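Local coordinates for sortase B (Clostridium perfringens, PDB 5YFK), which is a cysteine transpeptidase of the sortase B class, which probably cleaves a sorting signal and joins its substrate protein to the cell wall through an acyl-thioester intermediate, at residues D176-K179 / Y180-E183; K182-E185 / S186-L189. The protein carries 1 engineered substitution. All coordinates share one frame; numbering follows the deposited sequence.

Interaction 1: residues D176-K179 / Y180-E183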
loop_
_atom_site.group_PDB
_atom_site.type_symbol
_atom_site.label_atom_id
_atom_site.label_comp_id
_atom_site.label_asym_id
_atom_site.label_seq_id
_atom_site.Cartn_x
_atom_site.Cartn_y
_atom_site.Cartn_z
ATOM N N ASP A 176 7.974 13.461 17.699
ATOM C CA ASP A 176 8.741 12.764 16.666
ATOM C C ASP A 176 7.842 12.384 15.500
ATOM O O ASP A 176 8.235 12.489 14.347
ATOM C CB ASP A 176 9.376 11.501 17.239
ATOM C CG ASP A 176 10.523 11.796 18.204
ATOM O OD1 ASP A 176 10.859 12.985 18.412
ATOM O OD2 ASP A 176 11.105 10.826 18.740
ATOM N N TYR A 177 6.617 11.972 15.809
ATOM C CA TYR A 177 5.641 11.616 14.763
ATOM C C TYR A 177 5.172 12.842 14.002
ATOM O O TYR A 177 5.019 12.815 12.781
ATOM C CB TYR A 177 4.449 10.927 15.396
ATOM C CG TYR A 177 3.420 10.407 14.405
ATOM C CD1 TYR A 177 3.803 9.733 13.254
ATOM C CD2 TYR A 177 2.080 10.693 14.575
ATOM C CE1 TYR A 177 2.858 9.210 12.385
ATOM C CE2 TYR A 177 1.133 10.230 13.688
ATOM C CZ TYR A 177 1.521 9.474 12.603
ATOM O OH TYR A 177 0.551 9.077 11.696
ATOM N N GLU A 178 4.885 13.915 14.721
ATOM C CA GLU A 178 4.483 15.122 14.067
ATOM C C GLU A 178 5.575 15.591 13.089
ATOM O O GLU A 178 5.302 16.015 11.966
ATOM C CB GLU A 178 4.180 16.208 15.091
ATOM C CG GLU A 178 3.702 17.503 14.459
ATOM C CD GLU A 178 2.392 17.355 13.696
ATOM O OE1 GLU A 178 1.733 16.302 13.822
ATOM O OE2 GLU A 178 2.014 18.292 12.961
ATOM N N LYS A 179 6.815 15.481 13.525
ATOM C CA LYS A 179 7.949 15.863 12.694
ATOM C C LYS A 179 7.967 15.006 11.420
ATOM O O LYS A 179 8.235 15.502 10.317
ATOM C CB LYS A 179 9.238 15.664 13.490
ATOM C CG LYS A 179 10.515 15.942 12.702
ATOM C CD LYS A 179 11.734 16.057 13.616
ATOM C CE LYS A 179 12.645 14.838 13.508
ATOM N NZ LYS A 179 12.620 13.995 14.740
ATOM N N TYR A 180 7.763 13.699 11.591
ATOM C CA TYR A 180 7.674 12.783 10.439
ATOM C C TYR A 180 6.569 13.156 9.455
ATOM O O TYR A 180 6.781 13.183 8.227
ATOM C CB TYR A 180 7.445 11.352 10.927
ATOM C CG TYR A 180 7.531 10.327 9.811
ATOM C CD1 TYR A 180 8.763 9.925 9.302
ATOM C CD2 TYR A 180 6.386 9.767 9.255
ATOM C CE1 TYR A 180 8.850 8.915 8.362
ATOM C CE2 TYR A 180 6.459 8.773 8.288
ATOM C CZ TYR A 180 7.687 8.375 7.811
ATOM O OH TYR A 180 7.773 7.416 6.815
ATOM N N LEU A 181 5.387 13.463 9.981
ATOM C CA LEU A 181 4.254 13.828 9.145
ATOM C C LEU A 181 4.589 15.073 8.333
ATOM O O LEU A 181 4.307 15.142 7.143
ATOM C CB LEU A 181 2.998 14.065 9.987
ATOM C CG LEU A 181 2.441 12.787 10.638
ATOM C CD1 LEU A 181 1.222 13.080 11.486
ATOM C CD2 LEU A 181 2.117 11.765 9.562
ATOM N N LYS A 182 5.142 16.073 9.003
ATOM C CA LYS A 182 5.556 17.325 8.342
ATOM C C LYS A 182 6.566 17.094 7.210
ATOM O O LYS A 182 6.393 17.625 6.091
ATOM C CB LYS A 182 6.103 18.312 9.390
ATOM C CG LYS A 182 6.807 19.540 8.816
ATOM C CD LYS A 182 6.657 20.742 9.732
ATOM C CE LYS A 182 7.988 21.391 10.062
ATOM N NZ LYS A 182 7.793 22.481 11.062
ATOM N N GLU A 183 7.526 16.200 7.451
ATOM C CA GLU A 183 8.512 15.849 6.439
ATOM C C GLU A 183 7.803 15.219 5.242
ATOM O O GLU A 183 8.088 15.561 4.104
ATOM C CB GLU A 183 9.543 14.858 6.991
ATOM C CG GLU A 183 10.292 14.085 5.907
ATOM C CD GLU A 183 11.109 12.885 6.409
ATOM O OE1 GLU A 183 10.520 11.929 6.985
ATOM O OE2 GLU A 183 12.294 12.776 5.990
#
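Y177 lays one face of its phenol ring under the branched end of L181, one helical turn further on. The two belong to the helix 174-186 of the sortase fold, in the connection between strands 146-159 and 203-210 of its beta-barrel. Methyl CD1 of L181 stands 3.9 Å from the centroid of the Y177 ring and 23° off its normal, a CH-pi contact displaced toward the rim, where CE2 of Y177 is its nearest atom at 3.6 Å. The second methyl, CD2 of L181, reaches the hydroxyl side of the ring, 3.8 Å from OH of Y177. Torsions make this possible: Y177 places CG opposite its own N (chi1 -175°), while L181 does the reverse, with CG opposite its carbonyl carbon (chi1 -68°), and the two side chains converge at a slant. A tyrosine suits this place because its ring packs with L181 against I203 of strand 203-210 while its hydroxyl bonds to the carbonyl O of D201. Y180 lies on the same inward side, and both tyrosines meet the ring of F171. E178 and K179 occupy the outer side, where charged ends can stay in water; the side chain of E178 still crosses that of L181 at about a right angle, OE1 of E178 lying 4.0 Å from CD1 of L181. Regular i to i+4 backbone bonds hold the spacing of these side chains. Y180 N donates to D176 O, K182 N to E178 O and E183 N to K179 O. L181 N gives Y177 O a 2.9 Å bond, beside which CG of L181 rests 3.4 Å from the same carbonyl oxygen, O of Y177.

Interaction 2: residues K182-E185 / S186-L189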
loop_
_atom_site.group_PDB
_atom_site.type_symbol
_atom_site.label_atom_id
_atom_site.label_comp_id
_atom_site.label_asym_id
_atom_site.label_seq_id
_atom_site.Cartn_x
_atom_site.Cartn_y
_atom_site.Cartn_z
ATOM N N LYS A 182 5.142 16.073 9.003
ATOM C CA LYS A 182 5.556 17.325 8.342
ATOM C C LYS A 182 6.566 17.094 7.210
ATOM O O LYS A 182 6.393 17.625 6.091
ATOM C CB LYS A 182 6.103 18.312 9.390
ATOM C CG LYS A 182 6.807 19.540 8.816
ATOM C CD LYS A 182 6.657 20.742 9.732
ATOM C CE LYS A 182 7.988 21.391 10.062
ATOM N NZ LYS A 182 7.793 22.481 11.062
ATOM N N GLU A 183 7.526 16.200 7.451
ATOM C CA GLU A 183 8.512 15.849 6.439
ATOM C C GLU A 183 7.803 15.219 5.242
ATOM O O GLU A 183 8.088 15.561 4.104
ATOM C CB GLU A 183 9.543 14.858 6.991
ATOM C CG GLU A 183 10.292 14.085 5.907
ATOM C CD GLU A 183 11.109 12.885 6.409
ATOM O OE1 GLU A 183 10.520 11.929 6.985
ATOM O OE2 GLU A 183 12.294 12.776 5.990
ATOM N N GLN A 184 6.941 14.238 5.501
ATOM C CA GLN A 184 6.286 13.502 4.410
ATOM C C GLN A 184 5.388 14.415 3.594
ATOM O O GLN A 184 5.415 14.382 2.369
ATOM C CB GLN A 184 5.480 12.321 4.941
ATOM C CG GLN A 184 6.335 11.291 5.653
ATOM C CD GLN A 184 7.306 10.613 4.715
ATOM O OE1 GLN A 184 6.906 10.083 3.680
ATOM N NE2 GLN A 184 8.603 10.783 4.981
ATOM N N GLU A 185 4.729 15.352 4.270
ATOM C CA GLU A 185 3.856 16.293 3.585
ATOM C C GLU A 185 4.674 17.310 2.764
ATOM O O GLU A 185 4.347 17.582 1.612
ATOM C CB GLU A 185 2.974 17.017 4.594
ATOM C CG GLU A 185 1.954 17.947 3.955
ATOM C CD GLU A 185 1.068 18.650 4.974
ATOM O OE1 GLU A 185 1.592 19.111 6.014
ATOM O OE2 GLU A 185 -0.141 18.785 4.697
ATOM N N SER A 186 5.779 17.783 3.339
ATOM C CA SER A 186 6.646 18.774 2.707
ATOM C C SER A 186 7.298 18.265 1.454
ATOM O O SER A 186 7.552 19.021 0.528
ATOM C CB SER A 186 7.746 19.215 3.680
ATOM O OG SER A 186 7.163 19.957 4.723
ATOM N N LYS A 187 7.550 16.967 1.414
ATOM C CA LYS A 187 8.134 16.312 0.249
ATOM C C LYS A 187 7.193 16.246 -0.977
ATOM O O LYS A 187 7.633 15.898 -2.071
ATOM C CB LYS A 187 8.522 14.876 0.631
ATOM C CG LYS A 187 9.814 14.739 1.389
ATOM C CD LYS A 187 10.193 13.277 1.446
ATOM C CE LYS A 187 11.256 12.980 2.478
ATOM N NZ LYS A 187 12.600 13.166 1.891
ATOM N N SER A 188 5.880 16.338 -0.753
ATOM C CA SER A 188 4.922 16.085 -1.817
ATOM C C SER A 188 5.111 17.062 -2.969
ATOM O O SER A 188 5.326 18.262 -2.749
ATOM C CB SER A 188 3.480 16.166 -1.329
ATOM O OG SER A 188 2.590 15.719 -2.344
ATOM N N LEU A 189 5.027 16.525 -4.177
ATOM C CA LEU A 189 4.902 17.321 -5.406
ATOM C C LEU A 189 3.688 18.228 -5.358
ATOM O O LEU A 189 3.736 19.355 -5.874
ATOM C CB LEU A 189 4.777 16.374 -6.596
ATOM C CG LEU A 189 6.015 15.524 -6.848
ATOM C CD1 LEU A 189 5.673 14.377 -7.779
ATOM C CD2 LEU A 189 7.152 16.347 -7.434
#
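The backbone of 182-185 runs directly into 186-189 as the helix 174-186 gives way to a loop. S186 N still donates to K182 O and K187 N to E183 O, but S188 N turns to E185 O, only three residues back, at 3.1 Å. That donor stands 58° out of the carbonyl plane as the chain leaves the helical path. Near the end of the helix S186 adds its side chain: its hydroxyl OG, opposite its own carbonyl carbon (chi1 -69°), folds back onto K182 O at 2.8 Å. K182 O therefore takes two donors, S186 N and S186 OG, from opposite faces of its plane, so a small residue with a hydroxyl suits this exposed place. K187 runs beside E183 in the same direction, its CE 3.7 Å from CG of E183. Their charged ends stay beyond a salt bridge, with OE2 of E183 4.1 Å from NZ of K187; that ammonium has its salt bridges with E158 and E166. Q184 NE2 donates a 3.0 Å hydrogen bond to OE1 of E183, which lies in the amide plane of Q184 but is met from above its own carboxylate plane, while OE1 of Q184 is hydrogen-bonded to Y156 OH. S188 OG bonds to F190 O and to V155 N, the latter tying the start of the loop to strand 146-159. Three carboxylates near K187 probably stabilise its positive charge.

Both contacts belong to helix 174-186 and share K182 and E183, yet they lie at different places along it. Interaction 1, partly buried, lies in the body of the helix, where aromatic and aliphatic side chains cover strand 203-210 and the backbone bonds keep a regular i to i+4 pattern. Interaction 2 is a surface contact at the C-terminal end, where that pattern breaks and polar groups take over: a serine hydroxyl, and charges whose strongest partners lie outside it. Here the end of the helix and the loop after it are joined to strand 146-159, through hydrogen bonds and the pairing of K187 with E158. The helix is thus held by apolar packing along its body and by polar bonds at its exit.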